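Family 88 glycosyl hydrolase (Bacteroides thetaiotaomicron, PDB 5NOA) probably hydrolyses off the terminal unsaturated uronic acid of oligosaccharides, such as those polysaccharide lyases leave from rhamnogalacturonan. Local coordinates at residues 36-41 / 70-75; 103-108 / 112-117; 126-131 / 173-178; 274-279 / 341-346. All blocks are in the same frame, centred on the assembly; numbering follows the deposited sequence.

Contact 1 (36-41 / 70-75)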
loop_
_atom_site.group_PDB
_atom_site.type_symbol
_atom_site.label_atom_id
_atom_site.label_comp_id
_atom_site.label_asym_id
_atom_site.label_seq_id
_atom_site.Cartn_x
_atom_site.Cartn_y
_atom_site.Cartn_z
ATOM N N ILE A 36 18.593 8.891 3.286
ATOM C CA ILE A 36 18.055 7.611 3.745
ATOM C C ILE A 36 17.365 6.861 2.598
ATOM O O ILE A 36 17.577 5.659 2.423
ATOM C CB ILE A 36 17.092 7.835 4.930
ATOM C CG1 ILE A 36 17.877 8.187 6.181
ATOM C CG2 ILE A 36 16.202 6.630 5.150
ATOM C CD1 ILE A 36 17.055 8.721 7.351
ATOM N N ILE A 37 16.564 7.564 1.812
ATOM C CA ILE A 37 15.905 6.939 0.670
ATOM C C ILE A 37 16.914 6.272 -0.272
ATOM O O ILE A 37 16.737 5.124 -0.652
ATOM C CB ILE A 37 15.048 7.970 -0.100
ATOM C CG1 ILE A 37 13.815 8.325 0.731
ATOM C CG2 ILE A 37 14.606 7.477 -1.470
ATOM C CD1 ILE A 37 13.113 9.606 0.319
ATOM N N HIS A 38 17.997 6.981 -0.602
ATOM C CA HIS A 38 18.992 6.397 -1.478
ATOM C C HIS A 38 19.727 5.217 -0.824
ATOM O O HIS A 38 20.032 4.216 -1.475
ATOM C CB HIS A 38 19.966 7.462 -1.961
ATOM C CG HIS A 38 19.327 8.443 -2.870
ATOM N ND1 HIS A 38 18.556 8.042 -3.945
ATOM C CD2 HIS A 38 19.357 9.792 -2.900
ATOM C CE1 HIS A 38 18.120 9.124 -4.579
ATOM N NE2 HIS A 38 18.610 10.195 -3.978
ATOM N N LYS A 39 19.984 5.308 0.479
ATOM C CA LYS A 39 20.645 4.211 1.187
ATOM C C LYS A 39 19.765 2.942 1.168
ATOM O O LYS A 39 20.228 1.853 0.903
ATOM C CB LYS A 39 20.959 4.636 2.613
ATOM C CG LYS A 39 21.782 3.650 3.416
ATOM C CD LYS A 39 22.065 4.182 4.821
ATOM C CE LYS A 39 20.792 4.529 5.622
ATOM N NZ LYS A 39 20.820 4.227 7.091
ATOM N N VAL A 40 18.490 3.121 1.445
ATOM C CA VAL A 40 17.529 2.038 1.507
ATOM C C VAL A 40 17.296 1.420 0.131
ATOM O O VAL A 40 17.297 0.198 -0.033
ATOM C CB VAL A 40 16.211 2.553 2.130
ATOM C CG1 VAL A 40 15.068 1.585 1.967
ATOM C CG2 VAL A 40 16.446 2.853 3.610
ATOM N N ASN A 41 17.001 2.266 -0.842
ATOM C CA ASN A 41 16.681 1.763 -2.160
ATOM C C ASN A 41 17.907 1.169 -2.823
ATOM O O ASN A 41 17.839 0.143 -3.503
ATOM C CB ASN A 41 16.004 2.826 -3.000
ATOM C CG ASN A 41 15.032 2.267 -4.010
ATOM O OD1 ASN A 41 14.560 1.154 -3.823
ATOM N ND2 ASN A 41 14.704 3.013 -5.048
ATOM N N PHE A 70 9.956 9.281 -8.699
ATOM C CA PHE A 70 9.221 10.547 -8.844
ATOM C C PHE A 70 9.818 11.642 -7.956
ATOM O O PHE A 70 9.848 12.819 -8.340
ATOM C CB PHE A 70 7.752 10.384 -8.477
ATOM C CG PHE A 70 6.998 9.443 -9.341
ATOM C CD1 PHE A 70 7.396 9.126 -10.626
ATOM C CD2 PHE A 70 5.857 8.835 -8.837
ATOM C CE1 PHE A 70 6.666 8.249 -11.402
ATOM C CE2 PHE A 70 5.123 7.967 -9.615
ATOM C CZ PHE A 70 5.527 7.677 -10.901
ATOM N N LEU A 71 10.258 11.287 -6.753
ATOM C CA LEU A 71 10.837 12.267 -5.831
ATOM C C LEU A 71 12.221 12.724 -6.252
ATOM O O LEU A 71 12.500 13.919 -6.199
ATOM C CB LEU A 71 10.912 11.688 -4.419
ATOM C CG LEU A 71 11.352 12.658 -3.340
ATOM C CD1 LEU A 71 10.172 13.507 -2.911
ATOM C CD2 LEU A 71 11.902 11.908 -2.127
ATOM N N THR A 72 13.072 11.779 -6.631
ATOM C CA THR A 72 14.506 12.038 -6.771
ATOM C C THR A 72 15.013 12.069 -8.197
ATOM O O THR A 72 16.126 12.538 -8.435
ATOM C CB THR A 72 15.357 10.979 -6.038
ATOM O OG1 THR A 72 15.269 9.709 -6.702
ATOM C CG2 THR A 72 14.955 10.835 -4.604
ATOM N N ASN A 73 14.262 11.526 -9.143
ATOM C CA ASN A 73 14.706 11.441 -10.544
ATOM C C ASN A 73 15.972 10.635 -10.779
ATOM O O ASN A 73 16.586 10.750 -11.825
ATOM C CB ASN A 73 14.772 12.842 -11.173
ATOM C CG ASN A 73 13.399 13.469 -11.267
ATOM O OD1 ASN A 73 13.083 14.427 -10.563
ATOM N ND2 ASN A 73 12.564 12.906 -12.122
ATOM N N LYS A 74 16.314 9.729 -9.867
ATOM C CA LYS A 74 17.544 8.962 -10.041
ATOM C C LYS A 74 17.339 7.924 -11.174
ATOM O O LYS A 74 16.483 7.043 -11.077
ATOM C CB LYS A 74 17.945 8.268 -8.744
ATOM C CG LYS A 74 19.266 7.545 -8.846
ATOM C CD LYS A 74 19.853 7.188 -7.495
ATOM C CE LYS A 74 21.277 6.726 -7.668
ATOM N NZ LYS A 74 21.898 6.577 -6.338
ATOM N N PRO A 75 18.134 8.007 -12.259
ATOM C CA PRO A 75 17.830 7.189 -13.434
ATOM C C PRO A 75 17.842 5.698 -13.177
ATOM O O PRO A 75 17.062 4.978 -13.780
ATOM C CB PRO A 75 18.932 7.569 -14.451
ATOM C CG PRO A 75 19.451 8.840 -14.008
ATOM C CD PRO A 75 19.184 9.004 -12.553
HETATM O O HOH W 1 20.584 4.484 -4.475
#
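Ile37 and His38 of helix 29-47 meet Leu71 and Thr72 at the C-terminal end of helix 56-72 and Lys74 just beyond it, a helix-helix contact on the surface of the (alpha/alpha)6-barrel expected of this family. The methyl groups Ile37 CD1 and Leu71 CD2 touch at 3.6 Å, the two side chains crossing at about a right angle. Ile37 also packs on Ala368 and Cys369 of helix 358-377. The His38 side chain lies beside this apolar patch. From CB, the first torsion (chi1 -68°) sets CG beside the backbone N and sends the imidazole across to the other helix. ND1 is hydrogen-bonded to the hydroxyl of Tyr77 in helix 75-87, and it also lies 3.9 Å from Lys74 CD. CE1 is 3.6 Å from Thr72 CG2, and NE2, farther round the ring, is 3.8 Å from the same methyl. The Thr72 hydroxyl is turned back along its own helix: OG1 is bonded to Ala68 O and receives a weak bond from Lys74 N. Asn73, with positive phi, is the first residue past the helix, and Lys74 takes the N-cap position of helix 75-87. Its extended side chain passes the imidazole obliquely and brings the ammonium to 4.4 Å between Lys74 NZ and His38 ND1, close enough that a positive charge on the ring would probably be disfavoured. One water bridges the segments, accepting from Lys74 NZ and donating to His38 O, each at 3.1 Å.

Contact 2 (103-108 / 112-117)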
loop_
_atom_site.group_PDB
_atom_site.type_symbol
_atom_site.label_atom_id
_atom_site.label_comp_id
_atom_site.label_asym_id
_atom_site.label_seq_id
_atom_site.Cartn_x
_atom_site.Cartn_y
_atom_site.Cartn_z
ATOM N N TYR A 103 -10.173 -15.439 -9.057
ATOM C CA TYR A 103 -9.914 -14.306 -8.181
ATOM C C TYR A 103 -9.870 -14.592 -6.708
ATOM O O TYR A 103 -9.738 -13.672 -5.905
ATOM C CB TYR A 103 -10.841 -13.132 -8.463
ATOM C CG TYR A 103 -12.303 -13.302 -8.253
ATOM C CD1 TYR A 103 -13.090 -13.922 -9.222
ATOM C CD2 TYR A 103 -12.934 -12.737 -7.161
ATOM C CE1 TYR A 103 -14.464 -14.006 -9.065
ATOM C CE2 TYR A 103 -14.292 -12.777 -7.014
ATOM C CZ TYR A 103 -15.068 -13.415 -7.968
ATOM O OH TYR A 103 -16.440 -13.465 -7.870
ATOM N N SER A 104 -9.946 -15.877 -6.321
ATOM C CA SER A 104 -9.530 -16.287 -4.981
ATOM C C SER A 104 -8.006 -16.323 -4.919
ATOM O O SER A 104 -7.349 -15.885 -5.855
ATOM C CB SER A 104 -10.157 -17.629 -4.676
ATOM O OG SER A 104 -9.824 -18.559 -5.673
ATOM N N TYR A 105 -7.412 -16.781 -3.801
ATOM C CA TYR A 105 -5.957 -16.745 -3.707
ATOM C C TYR A 105 -5.319 -17.794 -4.614
ATOM O O TYR A 105 -5.619 -18.989 -4.535
ATOM C CB TYR A 105 -5.482 -17.013 -2.266
ATOM C CG TYR A 105 -3.971 -16.857 -2.134
ATOM C CD1 TYR A 105 -3.105 -17.881 -2.412
ATOM C CD2 TYR A 105 -3.423 -15.634 -1.814
ATOM C CE1 TYR A 105 -1.736 -17.687 -2.347
ATOM C CE2 TYR A 105 -2.060 -15.435 -1.728
ATOM C CZ TYR A 105 -1.228 -16.458 -2.022
ATOM O OH TYR A 105 0.149 -16.267 -1.970
ATOM N N GLY A 106 -4.349 -17.362 -5.416
ATOM C CA GLY A 106 -3.524 -18.236 -6.157
ATOM C C GLY A 106 -2.354 -17.488 -6.713
ATOM O O GLY A 106 -2.405 -16.266 -6.904
ATOM N N GLU A 107 -1.294 -18.249 -6.976
ATOM C CA GLU A 107 -0.039 -17.719 -7.517
ATOM C C GLU A 107 0.224 -18.171 -8.944
ATOM O O GLU A 107 1.210 -17.769 -9.551
ATOM C CB GLU A 107 1.136 -18.136 -6.613
ATOM C CG GLU A 107 0.842 -17.800 -5.150
ATOM C CD GLU A 107 1.959 -18.162 -4.171
ATOM O OE1 GLU A 107 3.050 -18.572 -4.631
ATOM O OE2 GLU A 107 1.726 -18.007 -2.945
ATOM N N SER A 108 -0.655 -19.010 -9.484
ATOM C CA SER A 108 -0.465 -19.559 -10.786
ATOM C C SER A 108 -1.077 -18.647 -11.847
ATOM O O SER A 108 -1.763 -17.665 -11.521
ATOM C CB SER A 108 -1.020 -20.972 -10.828
ATOM O OG SER A 108 -2.380 -20.964 -10.635
ATOM N N VAL A 112 -5.685 -14.335 -12.882
ATOM C CA VAL A 112 -5.607 -13.062 -13.569
ATOM C C VAL A 112 -6.485 -11.995 -12.939
ATOM O O VAL A 112 -6.155 -10.809 -12.979
ATOM C CB VAL A 112 -5.990 -13.289 -15.061
ATOM C CG1 VAL A 112 -6.072 -11.984 -15.854
ATOM C CG2 VAL A 112 -5.040 -14.253 -15.728
ATOM N N LEU A 113 -7.588 -12.425 -12.344
ATOM C CA LEU A 113 -8.553 -11.519 -11.715
ATOM C C LEU A 113 -8.333 -11.302 -10.226
ATOM O O LEU A 113 -9.106 -10.595 -9.579
ATOM C CB LEU A 113 -9.978 -11.998 -11.990
ATOM C CG LEU A 113 -10.374 -12.032 -13.468
ATOM C CD1 LEU A 113 -11.751 -12.672 -13.599
ATOM C CD2 LEU A 113 -10.277 -10.639 -14.063
ATOM N N PHE A 114 -7.302 -11.946 -9.688
ATOM C CA PHE A 114 -6.921 -11.773 -8.302
ATOM C C PHE A 114 -6.075 -10.521 -8.187
ATOM O O PHE A 114 -5.047 -10.399 -8.855
ATOM C CB PHE A 114 -6.127 -13.006 -7.868
ATOM C CG PHE A 114 -5.688 -13.004 -6.424
ATOM C CD1 PHE A 114 -6.475 -12.467 -5.390
ATOM C CD2 PHE A 114 -4.481 -13.590 -6.089
ATOM C CE1 PHE A 114 -6.048 -12.512 -4.084
ATOM C CE2 PHE A 114 -4.054 -13.615 -4.784
ATOM C CZ PHE A 114 -4.830 -13.059 -3.794
ATOM N N GLY A 115 -6.482 -9.579 -7.331
ATOM C CA GLY A 115 -5.801 -8.318 -7.216
ATOM C C GLY A 115 -4.342 -8.394 -6.894
ATOM O O GLY A 115 -3.585 -7.472 -7.280
ATOM N N ASP A 116 -3.890 -9.458 -6.227
ATOM C CA ASP A 116 -2.450 -9.613 -6.032
ATOM C C ASP A 116 -1.649 -9.734 -7.337
ATOM O O ASP A 116 -0.443 -9.479 -7.334
ATOM C CB ASP A 116 -2.158 -10.804 -5.121
ATOM C CG ASP A 116 -2.370 -10.518 -3.638
ATOM O OD1 ASP A 116 -2.625 -9.365 -3.273
ATOM O OD2 ASP A 116 -2.199 -11.488 -2.860
ATOM N N TYR A 117 -2.323 -10.091 -8.435
ATOM C CA TYR A 117 -1.739 -10.130 -9.767
ATOM C C TYR A 117 -2.093 -8.930 -10.607
ATOM O O TYR A 117 -1.847 -8.927 -11.837
ATOM C CB TYR A 117 -2.044 -11.456 -10.483
ATOM C CG TYR A 117 -0.954 -12.476 -10.386
ATOM C CD1 TYR A 117 0.350 -12.171 -10.771
ATOM C CD2 TYR A 117 -1.258 -13.755 -9.959
ATOM C CE1 TYR A 117 1.344 -13.145 -10.722
ATOM C CE2 TYR A 117 -0.278 -14.724 -9.912
ATOM C CZ TYR A 117 1.014 -14.413 -10.299
ATOM O OH TYR A 117 1.990 -15.373 -10.204
#
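The chain loops back so that residues 112-117 pass across residues 103-108, the CA atoms of Tyr103 and Phe114 3.9 Å apart and those of Glu107 and Tyr117 8.1 Å from each other. The Phe114 side chain lies between the two backbones. With CG anti to the backbone N (chi1 -178°), its ring lies against the passing backbone: Ser104 O sits over one face, 3.4 Å from Phe114 CG, and Tyr105 CA makes a CH-pi contact with the same face, 4.0 Å from the ring centroid. Asp116 N lies over the centre of the opposite face, and Gly106 O comes to the ring edge, 3.5 Å from Phe114 CD2. That carbonyl oxygen is buried here without a hydrogen-bond partner. The Tyr105 ring leans against Phe114 obliquely, their planes at 69°, with Tyr105 CD2 3.5 Å from Phe114 CZ. Its hydroxyl donates to Glu107 OE2 on the anti side of the carboxylate, whose OE1 is salt-bridged to Arg53. At the far end Tyr117 OH donates to Glu107 O over 2.6 Å, reaching it from 40° above the carbonyl plane. The end of Tyr103 leads away from 112-117, its CB resting on Leu113 and its hydroxyl bonded to Asp154 and Asn152, while Trp158 meets Phe114 and Phe55 meets Tyr117. An aromatic-rich loop folded on itself thus links helices 75-87 and 120-130 of the (alpha/alpha)6-barrel.

Contact 3 (126-131 / 173-178)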
loop_
_atom_site.group_PDB
_atom_site.type_symbol
_atom_site.label_atom_id
_atom_site.label_comp_id
_atom_site.label_asym_id
_atom_site.label_seq_id
_atom_site.Cartn_x
_atom_site.Cartn_y
_atom_site.Cartn_z
ATOM N N ASP A 126 2.435 3.703 -14.545
ATOM C CA ASP A 126 3.393 4.792 -14.250
ATOM C C ASP A 126 4.452 4.883 -15.344
ATOM O O ASP A 126 4.835 5.954 -15.781
ATOM C CB ASP A 126 4.087 4.556 -12.887
ATOM C CG ASP A 126 3.215 4.832 -11.697
ATOM O OD1 ASP A 126 2.161 5.471 -11.835
ATOM O OD2 ASP A 126 3.622 4.382 -10.586
ATOM N N LEU A 127 4.959 3.730 -15.739
ATOM C CA LEU A 127 5.979 3.679 -16.794
ATOM C C LEU A 127 5.400 4.174 -18.126
ATOM O O LEU A 127 6.074 4.894 -18.860
ATOM C CB LEU A 127 6.550 2.271 -16.933
ATOM C CG LEU A 127 7.353 1.811 -15.710
ATOM C CD1 LEU A 127 7.692 0.332 -15.780
ATOM C CD2 LEU A 127 8.620 2.640 -15.569
ATOM N N TYR A 128 4.159 3.783 -18.432
ATOM C CA TYR A 128 3.467 4.308 -19.607
ATOM C C TYR A 128 3.363 5.820 -19.574
ATOM O O TYR A 128 3.635 6.497 -20.559
ATOM C CB TYR A 128 2.050 3.675 -19.689
ATOM C CG TYR A 128 1.193 4.254 -20.780
ATOM C CD1 TYR A 128 0.463 5.409 -20.567
ATOM C CD2 TYR A 128 1.120 3.659 -22.009
ATOM C CE1 TYR A 128 -0.286 5.977 -21.566
ATOM C CE2 TYR A 128 0.345 4.204 -23.022
ATOM C CZ TYR A 128 -0.368 5.363 -22.796
ATOM O OH TYR A 128 -1.105 5.903 -23.789
ATOM N N ASN A 129 2.991 6.388 -18.430
ATOM C CA ASN A 129 2.813 7.832 -18.362
ATOM C C ASN A 129 4.101 8.561 -18.680
ATOM O O ASN A 129 4.079 9.591 -19.329
ATOM C CB ASN A 129 2.253 8.245 -17.019
ATOM C CG ASN A 129 0.776 7.990 -16.911
ATOM O OD1 ASN A 129 0.059 8.010 -17.914
ATOM N ND2 ASN A 129 0.326 7.667 -15.716
ATOM N N LEU A 130 5.230 8.007 -18.270
ATOM C CA LEU A 130 6.546 8.593 -18.579
ATOM C C LEU A 130 6.927 8.442 -20.048
ATOM O O LEU A 130 7.581 9.302 -20.596
ATOM C CB LEU A 130 7.613 7.947 -17.696
ATOM C CG LEU A 130 7.506 8.259 -16.191
ATOM C CD1 LEU A 130 8.453 7.367 -15.394
ATOM C CD2 LEU A 130 7.835 9.713 -15.898
ATOM N N GLU A 131 6.592 7.292 -20.633
ATOM C CA GLU A 131 6.957 7.011 -22.042
ATOM C C GLU A 131 5.821 6.206 -22.675
ATOM O O GLU A 131 5.841 4.979 -22.649
ATOM C CB GLU A 131 8.249 6.218 -22.040
ATOM C CG GLU A 131 9.439 7.001 -21.475
ATOM C CD GLU A 131 10.641 6.136 -21.220
ATOM O OE1 GLU A 131 11.304 5.776 -22.216
ATOM O OE2 GLU A 131 10.921 5.848 -20.028
ATOM N N TYR A 173 -8.037 5.170 -15.366
ATOM C CA TYR A 173 -8.955 6.261 -15.728
ATOM C C TYR A 173 -8.206 7.432 -16.330
ATOM O O TYR A 173 -8.588 7.985 -17.358
ATOM C CB TYR A 173 -9.813 6.723 -14.545
ATOM C CG TYR A 173 -10.628 7.911 -14.940
ATOM C CD1 TYR A 173 -11.770 7.731 -15.719
ATOM C CD2 TYR A 173 -10.201 9.208 -14.690
ATOM C CE1 TYR A 173 -12.503 8.787 -16.174
ATOM C CE2 TYR A 173 -10.897 10.281 -15.158
ATOM C CZ TYR A 173 -12.068 10.076 -15.893
ATOM O OH TYR A 173 -12.764 11.147 -16.335
ATOM N N ASN A 174 -7.141 7.851 -15.674
ATOM C CA ASN A 174 -6.467 9.066 -16.146
ATOM C C ASN A 174 -5.853 8.895 -17.518
ATOM O O ASN A 174 -5.720 9.872 -18.243
ATOM C CB ASN A 174 -5.460 9.572 -15.093
ATOM C CG ASN A 174 -6.136 10.277 -13.916
ATOM O OD1 ASN A 174 -7.191 10.859 -14.048
ATOM N ND2 ASN A 174 -5.490 10.242 -12.755
ATOM N N ILE A 175 -5.492 7.662 -17.879
ATOM C CA ILE A 175 -5.012 7.372 -19.218
ATOM C C ILE A 175 -6.138 7.270 -20.234
ATOM O O ILE A 175 -6.057 7.888 -21.285
ATOM C CB ILE A 175 -4.172 6.085 -19.223
ATOM C CG1 ILE A 175 -2.885 6.300 -18.417
ATOM C CG2 ILE A 175 -3.866 5.643 -20.648
ATOM C CD1 ILE A 175 -2.213 5.027 -17.982
ATOM N N THR A 176 -7.147 6.459 -19.942
ATOM C CA THR A 176 -8.190 6.110 -20.908
ATOM C C THR A 176 -9.342 7.116 -20.939
ATOM O O THR A 176 -10.067 7.200 -21.931
ATOM C CB THR A 176 -8.808 4.717 -20.610
ATOM O OG1 THR A 176 -9.503 4.757 -19.359
ATOM C CG2 THR A 176 -7.733 3.608 -20.607
ATOM N N LYS A 177 -9.577 7.792 -19.813
ATOM C CA LYS A 177 -10.778 8.595 -19.585
ATOM C C LYS A 177 -12.090 7.818 -19.722
ATOM O O LYS A 177 -13.150 8.413 -19.963
ATOM C CB LYS A 177 -10.752 9.883 -20.450
ATOM C CG LYS A 177 -9.495 10.744 -20.287
ATOM C CD LYS A 177 -9.386 11.340 -18.880
ATOM C CE LYS A 177 -8.124 12.183 -18.680
ATOM N NZ LYS A 177 -8.132 13.456 -19.452
ATOM N N ASN A 178 -12.010 6.496 -19.506
ATOM C CA ASN A 178 -13.176 5.649 -19.524
ATOM C C ASN A 178 -13.848 5.704 -18.137
ATOM O O ASN A 178 -13.317 5.166 -17.193
ATOM C CB ASN A 178 -12.758 4.224 -19.877
ATOM C CG ASN A 178 -13.896 3.249 -19.875
ATOM O OD1 ASN A 178 -15.030 3.546 -19.451
ATOM N ND2 ASN A 178 -13.605 2.043 -20.388
#
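Ile175 fits against Tyr128 and Asn129, with both of its branches in use. Its CG2 methyl lies 3.7 Å from Tyr128 CE1, and its other branch ends with CD1 at the same distance from Tyr128 CD1, so the isoleucine lies along one flank of the phenol ring, obliquely to it. It also meets the amide oxygen of Asn129, with Ile175 CG1 3.4 Å from Asn129 OD1. That oxygen lies at the edge of the Tyr128 ring, in its plane, so amide and phenol together form the surface that receives the isoleucine. The first torsion (174°) carries the Tyr128 ring beside its carbonyl carbon and toward helix 160-176. Behind the pair, Ile137 of helix 135-149 packs on both Tyr128 and Ile175. Toward the start of 126-131, Asp126 OD1 forms a salt bridge with Lys171, tying helix 120-130 to helix 160-176 by charge. Just past Ile175, Thr176 OG1 accepts from Asn178 N in an ST turn as helix 160-176 ends. Within the two segments the junction of these helix ends rests on van der Waals contact, and its chemistry implies shape matching without the directional hold of a polar bond.

Contact 4 (274-279 / 341-346)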
loop_
_atom_site.group_PDB
_atom_site.type_symbol
_atom_site.label_atom_id
_atom_site.label_comp_id
_atom_site.label_asym_id
_atom_site.label_seq_id
_atom_site.Cartn_x
_atom_site.Cartn_y
_atom_site.Cartn_z
ATOM N N TRP A 274 2.691 0.737 15.371
ATOM C CA TRP A 274 1.466 0.007 15.564
ATOM C C TRP A 274 1.795 -1.471 15.671
ATOM O O TRP A 274 2.583 -1.985 14.899
ATOM C CB TRP A 274 0.501 0.238 14.421
ATOM C CG TRP A 274 -0.168 1.581 14.460
ATOM C CD1 TRP A 274 -1.438 1.829 14.841
ATOM C CD2 TRP A 274 0.374 2.841 14.031
ATOM N NE1 TRP A 274 -1.734 3.161 14.688
ATOM C CE2 TRP A 274 -0.644 3.795 14.175
ATOM C CE3 TRP A 274 1.592 3.246 13.509
ATOM C CZ2 TRP A 274 -0.457 5.116 13.846
ATOM C CZ3 TRP A 274 1.769 4.568 13.174
ATOM C CH2 TRP A 274 0.747 5.467 13.324
ATOM N N THR A 275 1.171 -2.132 16.620
ATOM C CA THR A 275 1.357 -3.561 16.811
ATOM C C THR A 275 0.540 -4.342 15.799
ATOM O O THR A 275 -0.474 -3.848 15.259
ATOM C CB THR A 275 1.013 -3.974 18.255
ATOM O OG1 THR A 275 -0.256 -3.441 18.624
ATOM C CG2 THR A 275 2.035 -3.466 19.227
ATOM N N ARG A 276 0.984 -5.568 15.562
ATOM C CA ARG A 276 0.353 -6.434 14.589
ATOM C C ARG A 276 -1.156 -6.553 14.767
ATOM O O ARG A 276 -1.888 -6.537 13.764
ATOM C CB ARG A 276 1.052 -7.810 14.593
ATOM C CG ARG A 276 2.423 -7.792 13.942
ATOM C CD ARG A 276 3.225 -9.027 14.228
ATOM N NE ARG A 276 3.754 -8.963 15.581
ATOM C CZ ARG A 276 4.347 -9.981 16.199
ATOM N NH1 ARG A 276 4.478 -11.163 15.591
ATOM N NH2 ARG A 276 4.823 -9.830 17.404
ATOM N N SER A 277 -1.654 -6.683 16.007
ATOM C CA SER A 277 -3.087 -6.503 16.340
ATOM C C SER A 277 -3.196 -5.081 16.887
ATOM O O SER A 277 -2.682 -4.772 17.971
ATOM C CB SER A 277 -3.562 -7.529 17.359
ATOM O OG SER A 277 -4.961 -7.489 17.532
ATOM N N MET A 278 -3.795 -4.195 16.116
ATOM C CA MET A 278 -3.667 -2.747 16.388
ATOM C C MET A 278 -4.184 -2.344 17.751
ATOM O O MET A 278 -3.636 -1.425 18.350
ATOM C CB MET A 278 -4.444 -1.969 15.327
ATOM C CG MET A 278 -3.849 -2.085 13.945
ATOM S SD MET A 278 -4.907 -1.401 12.620
ATOM C CE MET A 278 -4.844 0.360 13.005
ATOM N N LEU A 279 -5.254 -3.014 18.213
ATOM C CA LEU A 279 -5.918 -2.665 19.467
ATOM C C LEU A 279 -5.505 -3.561 20.628
ATOM O O LEU A 279 -6.061 -3.433 21.699
ATOM C CB LEU A 279 -7.433 -2.695 19.300
ATOM C CG LEU A 279 -8.010 -1.860 18.175
ATOM C CD1 LEU A 279 -9.527 -1.927 18.190
ATOM C CD2 LEU A 279 -7.575 -0.427 18.204
ATOM N N ILE A 341 5.737 -12.805 5.584
ATOM C CA ILE A 341 4.606 -13.526 4.994
ATOM C C ILE A 341 4.393 -14.857 5.679
ATOM O O ILE A 341 3.259 -15.223 6.016
ATOM C CB ILE A 341 4.774 -13.704 3.469
ATOM C CG1 ILE A 341 4.689 -12.337 2.791
ATOM C CG2 ILE A 341 3.745 -14.681 2.900
ATOM C CD1 ILE A 341 5.250 -12.327 1.368
ATOM N N GLY A 342 5.449 -15.579 5.909
ATOM C CA GLY A 342 5.220 -16.925 6.522
ATOM C C GLY A 342 5.106 -16.991 8.031
ATOM O O GLY A 342 5.220 -18.056 8.616
ATOM N N GLU A 343 4.967 -15.860 8.702
ATOM C CA GLU A 343 5.061 -15.849 10.151
ATOM C C GLU A 343 4.168 -16.882 10.877
ATOM O O GLU A 343 3.011 -17.053 10.545
ATOM C CB GLU A 343 4.680 -14.453 10.637
ATOM C CG GLU A 343 4.738 -14.263 12.132
ATOM C CD GLU A 343 4.040 -12.984 12.560
ATOM O OE1 GLU A 343 2.775 -12.923 12.556
ATOM O OE2 GLU A 343 4.741 -12.062 12.895
ATOM N N LYS A 344 4.763 -17.525 11.862
ATOM C CA LYS A 344 4.118 -18.314 12.901
ATOM C C LYS A 344 4.403 -17.523 14.173
ATOM O O LYS A 344 5.568 -17.206 14.422
ATOM C CB LYS A 344 4.770 -19.702 13.021
ATOM C CG LYS A 344 4.560 -20.590 11.807
ATOM C CD LYS A 344 5.825 -21.347 11.437
ATOM C CE LYS A 344 5.584 -22.292 10.280
ATOM N NZ LYS A 344 6.845 -22.447 9.521
ATOM N N ALA A 345 3.381 -17.163 14.956
ATOM C CA ALA A 345 3.651 -16.407 16.182
ATOM C C ALA A 345 2.573 -16.637 17.207
ATOM O O ALA A 345 1.411 -16.830 16.888
ATOM C CB ALA A 345 3.782 -14.929 15.888
ATOM N N ILE A 346 3.000 -16.565 18.458
ATOM C CA ILE A 346 2.127 -16.666 19.611
ATOM C C ILE A 346 2.432 -15.497 20.542
ATOM O O ILE A 346 3.496 -14.879 20.465
ATOM C CB ILE A 346 2.304 -18.013 20.339
ATOM C CG1 ILE A 346 3.741 -18.234 20.786
ATOM C CG2 ILE A 346 1.832 -19.167 19.447
ATOM C CD1 ILE A 346 3.923 -19.397 21.732
#
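Arg276 reaches Glu343 through a bend at chi3 (-77°) that turns its guanidinium off the line of the chain, whereas Glu343 comes to meet it with an extended side chain. The resulting salt bridge joins two irregular loops of the (alpha/alpha)6-barrel, one between helices 250-266 and 289-304, the other between helices 310-328 and 358-377. Arg276 NH1 donates to Glu343 OE2 over 2.9 Å in a bent bond, 139° at the hydrogen. The carboxylate lies near the guanidinium edge, but the guanidinium and carboxylate planes are 62° apart, and NH1 meets OE2 from above the carboxylate plane. A single nitrogen and a single oxygen therefore carry the bridge. Glu343 OE2 also lies 3.6 Å from Arg276 CD. Other polar atoms of the pair are bonded too: Arg276 NH2 to the carbonyls of Pro285 and Gln349, and Glu343 OE1 to the side-chain amide of Gln339, which together should fix the rotation of both charged groups. On the arginine side the backbone is braced by Thr275 OG1, which donates to Ser277 O over 2.8 Å, and by backbone bonding of Arg276 with Ala226. The methyl of Ala345 completes the interface beside the guanidinium, its CB 3.8 Å from Arg276 NH1.

None of the four contacts lies at the centre of the fold. Contact 1 sets the middle of helix 29-47 against the end of helix 56-72, and contact 3 joins two helix ends; both are surface contacts, while contacts 2 and 4 are partly buried meetings of loops. The helical pairs rely mainly on apolar packing, with a water bridge added in contact 1, whereas the loops use a hydroxyl-to-carbonyl bond and ring packing in contact 2 and a salt bridge in contact 4. Helix 120-130 starts just after 112-117 and ends in 126-131. Contacts 1 and 3 touch at Phe70 and Asp126; contacts 3 and 4 lie on opposite sides of the chain's centre.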